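Local atomic coordinates of sulfatase (Bacteroides fragilis CAG:558, PDB entry 6USS), a protein that probably hydrolyses aryl sulfate esters as a calcium-dependent gut bacterial sulfatase of the alkaline phosphatase superfamily. Residues A188-L199 / Y260-K268; Y198-T208 / Y224-A234. The protein carries 1 engineered substitution. All coordinates share one frame; numbering follows the deposited sequence.

Contact 1 (A188-L199 / Y260-K268)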
# COMPACT_ATOMS: atom_id res chain seq x y z
N ALA A 188 9.68 7.81 2.11
CA ALA A 188 9.84 9.25 1.86
C ALA A 188 9.06 9.76 0.65
O ALA A 188 9.30 10.90 0.20
CB ALA A 188 11.33 9.61 1.70
N GLY A 189 8.14 8.98 0.10
CA GLY A 189 7.44 9.36 -1.11
C GLY A 189 6.17 10.11 -0.80
O GLY A 189 5.32 9.62 -0.05
N HIS A 190 6.03 11.30 -1.38
CA HIS A 190 4.79 12.05 -1.22
C HIS A 190 4.59 12.88 -2.48
O HIS A 190 5.11 12.55 -3.55
CB HIS A 190 4.83 12.88 0.08
CG HIS A 190 5.92 13.92 0.11
ND1 HIS A 190 5.66 15.26 0.32
CD2 HIS A 190 7.26 13.82 -0.04
CE1 HIS A 190 6.79 15.93 0.31
NE2 HIS A 190 7.78 15.08 0.09
N ALA A 191 3.81 13.97 -2.36
CA ALA A 191 3.52 14.82 -3.51
C ALA A 191 4.65 15.77 -3.85
O ALA A 191 4.68 16.31 -4.96
CB ALA A 191 2.25 15.64 -3.26
N GLY A 192 5.58 15.99 -2.92
CA GLY A 192 6.69 16.88 -3.17
C GLY A 192 7.64 16.44 -4.27
O GLY A 192 8.12 15.29 -4.28
N GLY A 193 7.93 17.35 -5.19
CA GLY A 193 8.93 17.10 -6.21
C GLY A 193 10.30 17.65 -5.83
O GLY A 193 11.29 17.35 -6.51
N GLY A 194 10.38 18.45 -4.77
CA GLY A 194 11.67 18.94 -4.32
C GLY A 194 11.97 18.53 -2.89
O GLY A 194 11.33 17.61 -2.38
N LEU A 195 12.91 19.21 -2.23
CA LEU A 195 13.18 18.92 -0.83
C LEU A 195 13.69 20.17 -0.15
O LEU A 195 14.49 20.92 -0.72
CB LEU A 195 14.19 17.78 -0.65
CG LEU A 195 15.64 18.08 -1.00
CD1 LEU A 195 16.54 17.05 -0.34
CD2 LEU A 195 15.82 18.09 -2.52
N ALA A 196 13.25 20.36 1.10
CA ALA A 196 13.61 21.56 1.83
C ALA A 196 15.10 21.61 2.14
O ALA A 196 15.72 22.67 2.02
CB ALA A 196 12.78 21.65 3.11
N SER A 197 15.70 20.49 2.53
CA SER A 197 17.12 20.45 2.87
C SER A 197 17.64 19.02 2.76
O SER A 197 16.94 18.07 3.10
CB SER A 197 17.38 20.98 4.28
OG SER A 197 18.72 20.70 4.66
N TYR A 198 18.89 18.89 2.32
CA TYR A 198 19.56 17.59 2.33
C TYR A 198 20.08 17.21 3.72
O TYR A 198 20.49 16.06 3.92
CB TYR A 198 20.75 17.60 1.35
CG TYR A 198 20.43 17.55 -0.12
CD1 TYR A 198 19.98 18.69 -0.80
CD2 TYR A 198 20.63 16.38 -0.86
CE1 TYR A 198 19.71 18.65 -2.18
CE2 TYR A 198 20.37 16.33 -2.23
CZ TYR A 198 19.90 17.47 -2.88
OH TYR A 198 19.63 17.42 -4.25
N LEU A 199 20.09 18.14 4.67
CA LEU A 199 20.82 17.99 5.92
C LEU A 199 19.94 17.41 7.01
O LEU A 199 18.88 17.97 7.34
CB LEU A 199 21.39 19.35 6.37
CG LEU A 199 22.35 19.99 5.37
CD1 LEU A 199 22.83 21.33 5.86
CD2 LEU A 199 23.53 19.06 5.13
N TYR A 260 16.17 12.21 -4.33
CA TYR A 260 15.89 13.64 -4.38
C TYR A 260 17.07 14.41 -4.96
O TYR A 260 16.86 15.46 -5.60
CB TYR A 260 15.53 14.16 -2.99
CG TYR A 260 14.13 13.81 -2.58
CD1 TYR A 260 13.05 14.54 -3.05
CD2 TYR A 260 13.88 12.74 -1.74
CE1 TYR A 260 11.77 14.21 -2.70
CE2 TYR A 260 12.59 12.39 -1.38
CZ TYR A 260 11.53 13.13 -1.86
OH TYR A 260 10.23 12.83 -1.51
N ALA A 261 18.29 13.92 -4.75
CA ALA A 261 19.45 14.44 -5.47
C ALA A 261 19.24 14.28 -6.97
O ALA A 261 18.71 13.27 -7.42
CB ALA A 261 20.71 13.69 -5.02
N ILE A 262 19.69 15.26 -7.76
CA ILE A 262 20.54 16.36 -7.32
C ILE A 262 19.81 17.70 -7.42
O ILE A 262 20.35 18.70 -7.90
CB ILE A 262 21.82 16.37 -8.17
CG1 ILE A 262 21.46 16.39 -9.66
CG2 ILE A 262 22.68 15.17 -7.81
CD1 ILE A 262 22.66 16.35 -10.61
N HIS A 263 18.56 17.69 -6.95
CA HIS A 263 17.66 18.83 -7.00
C HIS A 263 18.19 19.98 -6.14
O HIS A 263 18.97 19.77 -5.21
CB HIS A 263 16.27 18.40 -6.51
CG HIS A 263 15.16 19.30 -6.95
ND1 HIS A 263 14.77 20.42 -6.23
CD2 HIS A 263 14.35 19.26 -8.04
CE1 HIS A 263 13.78 21.02 -6.86
NE2 HIS A 263 13.50 20.34 -7.96
N VAL A 264 17.75 21.19 -6.45
CA VAL A 264 18.09 22.34 -5.62
C VAL A 264 17.29 22.25 -4.32
O VAL A 264 16.28 21.54 -4.27
CB VAL A 264 17.84 23.68 -6.34
CG1 VAL A 264 18.80 23.82 -7.52
CG2 VAL A 264 16.35 23.85 -6.75
N PRO A 265 17.74 22.91 -3.22
CA PRO A 265 18.96 23.72 -3.13
C PRO A 265 20.20 22.83 -3.05
O PRO A 265 20.11 21.72 -2.52
CB PRO A 265 18.76 24.50 -1.84
CG PRO A 265 17.99 23.54 -0.98
CD PRO A 265 17.06 22.81 -1.92
N ILE A 266 21.34 23.32 -3.54
CA ILE A 266 22.55 22.49 -3.63
C ILE A 266 23.27 22.62 -2.29
O ILE A 266 24.24 23.37 -2.13
CB ILE A 266 23.43 22.88 -4.83
CG1 ILE A 266 22.59 23.02 -6.11
CG2 ILE A 266 24.57 21.89 -5.02
CD1 ILE A 266 21.79 21.77 -6.48
N ASP A 267 22.80 21.85 -1.30
CA ASP A 267 23.46 21.83 0.00
C ASP A 267 24.82 21.14 -0.10
O ASP A 267 25.04 20.27 -0.94
CB ASP A 267 22.60 21.10 1.03
CG ASP A 267 21.37 21.90 1.45
OD1 ASP A 267 21.44 23.14 1.49
OD2 ASP A 267 20.32 21.28 1.75
N LYS A 268 25.73 21.52 0.79
CA LYS A 268 27.07 20.95 0.79
C LYS A 268 27.08 19.62 1.53
O LYS A 268 26.61 19.52 2.66
CB LYS A 268 28.08 21.90 1.42
CG LYS A 268 28.51 23.05 0.52
CD LYS A 268 28.74 24.31 1.32
CE LYS A 268 28.59 25.54 0.44
NZ LYS A 268 29.94 26.07 0.14
O HOH W 1 8.04 12.45 -3.06
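Tyr198 is gripped at both ends by the 260-268 loop. Tyr198 OH donates to His263 O at 2.6 Å, in the carbonyl plane and on a lone pair. Tyr198 N meets Asp267 OD2 at 2.8 Å, nearly along its C-O bond. The Asp267 carboxylate stands almost perpendicular to the Tyr198 ring (85°) and reaches its edge in plane; a weak bond from Ser197 OG adds to the hold on OD2. At the far end, Tyr260 OH donates to Ala188 O at 2.7 Å and accepts from water 1, which ties it to His190 N and Gly192 O. Both segments are loops that follow strands 185-187 and 253-258 of the central sulfatase sheet, and His263 also packs on the calcium ligands Asp42 and Asp43. The His263 ring turns one face to Gly193 O and Gly194 CA, brought there by a chi1 of -160° that carries CG away from the backbone N; His263 ND1 donates to Val264 O in the ring plane, which helps fix the ring's rotation. Leu195 fills the middle, CD1 centred over one face of the Tyr198 ring and Leu195 CD2 4.0 Å from Tyr260 CB. Beyond it, Pro265 CD abuts Leu195 O at 3.4 Å.

Contact 2 (Y198-T208 / Y224-A234)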
# COMPACT_ATOMS: atom_id res chain seq x y z
N TYR A 198 18.89 18.89 2.32
CA TYR A 198 19.56 17.59 2.33
C TYR A 198 20.08 17.21 3.72
O TYR A 198 20.49 16.06 3.92
CB TYR A 198 20.75 17.60 1.35
CG TYR A 198 20.43 17.55 -0.12
CD1 TYR A 198 19.98 18.69 -0.80
CD2 TYR A 198 20.63 16.38 -0.86
CE1 TYR A 198 19.71 18.65 -2.18
CE2 TYR A 198 20.37 16.33 -2.23
CZ TYR A 198 19.90 17.47 -2.88
OH TYR A 198 19.63 17.42 -4.25
N LEU A 199 20.09 18.14 4.67
CA LEU A 199 20.82 17.99 5.92
C LEU A 199 19.94 17.41 7.01
O LEU A 199 18.88 17.97 7.34
CB LEU A 199 21.39 19.35 6.37
CG LEU A 199 22.35 19.99 5.37
CD1 LEU A 199 22.83 21.33 5.86
CD2 LEU A 199 23.53 19.06 5.13
N GLY A 200 20.38 16.28 7.58
CA GLY A 200 19.72 15.74 8.76
C GLY A 200 19.76 16.70 9.93
O GLY A 200 18.86 16.70 10.78
N GLU A 201 20.79 17.54 9.99
CA GLU A 201 20.82 18.60 10.98
C GLU A 201 19.61 19.52 10.83
O GLU A 201 19.14 20.10 11.82
CB GLU A 201 22.12 19.40 10.88
CG GLU A 201 23.38 18.55 11.04
CD GLU A 201 23.95 18.05 9.71
OE1 GLU A 201 23.17 17.88 8.74
OE2 GLU A 201 25.19 17.82 9.63
N ASN A 202 19.09 19.67 9.61
CA ASN A 202 17.91 20.50 9.40
C ASN A 202 16.62 19.69 9.34
O ASN A 202 15.59 20.20 8.89
CB ASN A 202 18.06 21.33 8.12
CG ASN A 202 19.17 22.37 8.23
OD1 ASN A 202 19.56 22.77 9.32
ND2 ASN A 202 19.68 22.81 7.08
N ASN A 203 16.66 18.43 9.78
CA ASN A 203 15.49 17.54 9.75
C ASN A 203 14.91 17.40 8.36
O ASN A 203 13.72 17.11 8.21
CB ASN A 203 14.38 18.01 10.71
CG ASN A 203 14.87 18.25 12.13
OD1 ASN A 203 15.84 17.63 12.58
ND2 ASN A 203 14.19 19.14 12.83
N TYR A 204 15.74 17.62 7.33
CA TYR A 204 15.29 17.64 5.93
C TYR A 204 14.12 18.60 5.72
O TYR A 204 13.30 18.40 4.81
CB TYR A 204 14.94 16.23 5.44
CG TYR A 204 15.98 15.22 5.84
CD1 TYR A 204 17.28 15.34 5.36
CD2 TYR A 204 15.69 14.19 6.72
CE1 TYR A 204 18.27 14.43 5.75
CE2 TYR A 204 16.67 13.26 7.10
CZ TYR A 204 17.96 13.40 6.61
OH TYR A 204 18.95 12.52 6.99
N GLY A 205 14.02 19.63 6.55
CA GLY A 205 12.96 20.61 6.44
C GLY A 205 11.84 20.49 7.46
O GLY A 205 11.05 21.43 7.59
N ASN A 206 11.74 19.39 8.19
CA ASN A 206 10.61 19.23 9.09
C ASN A 206 10.74 20.13 10.31
O ASN A 206 11.80 20.16 10.96
CB ASN A 206 10.48 17.77 9.52
CG ASN A 206 10.06 16.86 8.39
OD1 ASN A 206 8.86 16.69 8.13
ND2 ASN A 206 11.03 16.26 7.72
N ARG A 207 9.68 20.86 10.62
CA ARG A 207 9.65 21.66 11.84
C ARG A 207 9.32 20.78 13.03
O ARG A 207 8.66 19.75 12.90
CB ARG A 207 8.63 22.79 11.72
CG ARG A 207 8.92 23.77 10.60
CD ARG A 207 8.39 25.16 10.92
NE ARG A 207 9.47 26.08 11.29
CZ ARG A 207 9.61 26.63 12.49
NH1 ARG A 207 8.73 26.38 13.46
NH2 ARG A 207 10.63 27.44 12.73
N THR A 208 9.81 21.19 14.20
CA THR A 208 9.46 20.56 15.46
C THR A 208 8.71 21.49 16.39
O THR A 208 7.83 21.03 17.14
CB THR A 208 10.71 20.05 16.18
OG1 THR A 208 11.59 21.15 16.44
CG2 THR A 208 11.41 18.99 15.34
N TYR A 224 16.60 9.96 11.51
CA TYR A 224 17.85 10.59 11.11
C TYR A 224 17.91 12.06 11.48
O TYR A 224 18.93 12.71 11.23
CB TYR A 224 18.08 10.42 9.60
CG TYR A 224 18.14 8.98 9.16
CD1 TYR A 224 19.32 8.26 9.22
CD2 TYR A 224 17.00 8.33 8.68
CE1 TYR A 224 19.38 6.93 8.83
CE2 TYR A 224 17.05 7.00 8.28
CZ TYR A 224 18.25 6.31 8.36
OH TYR A 224 18.32 4.98 7.98
N TRP A 225 16.83 12.60 12.06
CA TRP A 225 16.78 14.03 12.37
C TRP A 225 17.87 14.39 13.36
O TRP A 225 18.16 13.64 14.29
CB TRP A 225 15.42 14.42 12.94
CG TRP A 225 14.29 14.38 11.98
CD1 TRP A 225 14.32 13.96 10.68
CD2 TRP A 225 12.92 14.75 12.24
NE1 TRP A 225 13.07 14.05 10.11
CE2 TRP A 225 12.20 14.54 11.05
CE3 TRP A 225 12.25 15.24 13.36
CZ2 TRP A 225 10.84 14.79 10.96
CZ3 TRP A 225 10.91 15.50 13.27
CH2 TRP A 225 10.21 15.28 12.07
N GLY A 226 18.47 15.56 13.16
CA GLY A 226 19.49 16.00 14.08
C GLY A 226 20.76 15.19 14.07
O GLY A 226 21.58 15.33 14.98
N THR A 227 20.94 14.31 13.09
CA THR A 227 22.23 13.68 12.83
C THR A 227 22.86 14.35 11.61
O THR A 227 22.26 15.20 10.96
CB THR A 227 22.07 12.17 12.61
OG1 THR A 227 21.57 11.91 11.29
CG2 THR A 227 21.09 11.60 13.62
N ASP A 228 24.09 13.95 11.30
CA ASP A 228 24.73 14.43 10.08
C ASP A 228 24.54 13.47 8.90
O ASP A 228 25.41 13.39 8.02
CB ASP A 228 26.22 14.72 10.31
CG ASP A 228 27.05 13.46 10.58
OD1 ASP A 228 26.46 12.36 10.79
OD2 ASP A 228 28.30 13.57 10.57
N THR A 229 23.43 12.72 8.87
CA THR A 229 23.13 11.86 7.73
C THR A 229 22.55 12.71 6.59
O THR A 229 21.43 13.22 6.69
CB THR A 229 22.16 10.74 8.13
OG1 THR A 229 22.67 10.03 9.26
CG2 THR A 229 21.97 9.76 6.98
N PHE A 230 23.34 12.89 5.53
CA PHE A 230 22.87 13.46 4.27
C PHE A 230 21.72 12.62 3.70
O PHE A 230 21.71 11.39 3.82
CB PHE A 230 24.04 13.51 3.27
CG PHE A 230 23.99 14.68 2.32
CD1 PHE A 230 24.23 15.97 2.77
CD2 PHE A 230 23.71 14.50 0.97
CE1 PHE A 230 24.19 17.05 1.91
CE2 PHE A 230 23.67 15.57 0.11
CZ PHE A 230 23.91 16.85 0.58
N VAL A 231 20.74 13.29 3.07
CA VAL A 231 19.46 12.61 2.78
C VAL A 231 19.66 11.45 1.80
O VAL A 231 19.00 10.41 1.93
CB VAL A 231 18.39 13.61 2.28
CG1 VAL A 231 18.67 14.08 0.88
CG2 VAL A 231 17.02 12.95 2.35
N SER A 232 20.56 11.61 0.82
CA SER A 232 20.88 10.51 -0.09
C SER A 232 21.44 9.31 0.65
O SER A 232 21.25 8.17 0.20
CB SER A 232 21.90 10.98 -1.15
OG SER A 232 21.57 12.27 -1.62
N GLU A 233 22.15 9.55 1.75
CA GLU A 233 22.63 8.45 2.59
C GLU A 233 21.47 7.81 3.34
O GLU A 233 21.33 6.57 3.36
CB GLU A 233 23.70 8.95 3.57
CG GLU A 233 24.38 7.88 4.44
CD GLU A 233 25.04 6.76 3.62
OE1 GLU A 233 25.55 7.02 2.50
OE2 GLU A 233 25.06 5.60 4.10
N ALA A 234 20.61 8.64 3.94
CA ALA A 234 19.43 8.12 4.64
C ALA A 234 18.57 7.27 3.71
O ALA A 234 18.10 6.20 4.09
CB ALA A 234 18.60 9.27 5.21
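Tyr204 and Val231 form the tightly packed part of the contact, with Val231 CG2 over one face of the phenol ring and Val231 CB 3.6 Å from Tyr204 CE1. Tyr204 OH donates to Thr229 O at 2.6 Å, tilted 34° from the carbonyl plane, and touches Tyr224 CB. Next to it, the Phe230 ring takes Tyr198 CB over one face; the two rings are near parallel but slid apart. Phe230 is the N-cap residue of helix 231-247, whose Val231 N gives a weak bond to Tyr198 O. At the type II turn 224-227, Gly200 O accepts Gly226 N at 2.7 Å. Trp225 is at the rim yet closely packed: Asn203 CB lies over its five-membered ring, and Asn206 CB is 3.3 Å from Trp225 CZ2. Asn206 ND2 donates to Asn203 O, nearly along its C=O axis, and to Val218 O; Asn203 ND2 donates to Asn206 O. The loose side holds Thr208 CG2, marginal at 4.1 Å from Trp225 CZ3, and exposed Glu201 and Asp228, like charges, the latter salt-bridged to Lys270. Polar joining thus rests mainly on backbone carbonyls, with the acids at the rim, where solvent and Lys270 probably ease their repulsion.

How the contacts relate
Tyr198 and Leu199 belong to both contacts, whose centres lie about 11 Å apart. The tyrosine serves each in a different way: its N and OH bond to the 260-268 loop, its carbonyl O weakly to Val231 N, and its ring and CB touch both sides. The two contacts also touch directly, Ala196 CB standing 3.5 Å from Gly205 CA and Lys268 O 3.5 Å from Phe230 CE1. Contact 1 is the one nearer the metal: the His263 side chain is about 5 Å from the bound calcium ion, whereas that of Tyr198, which links contact 2 to it, is about 10 Å away. Asp42, Asp43, Asp322, Asn323 and the engineered Cys88 make up the calcium site.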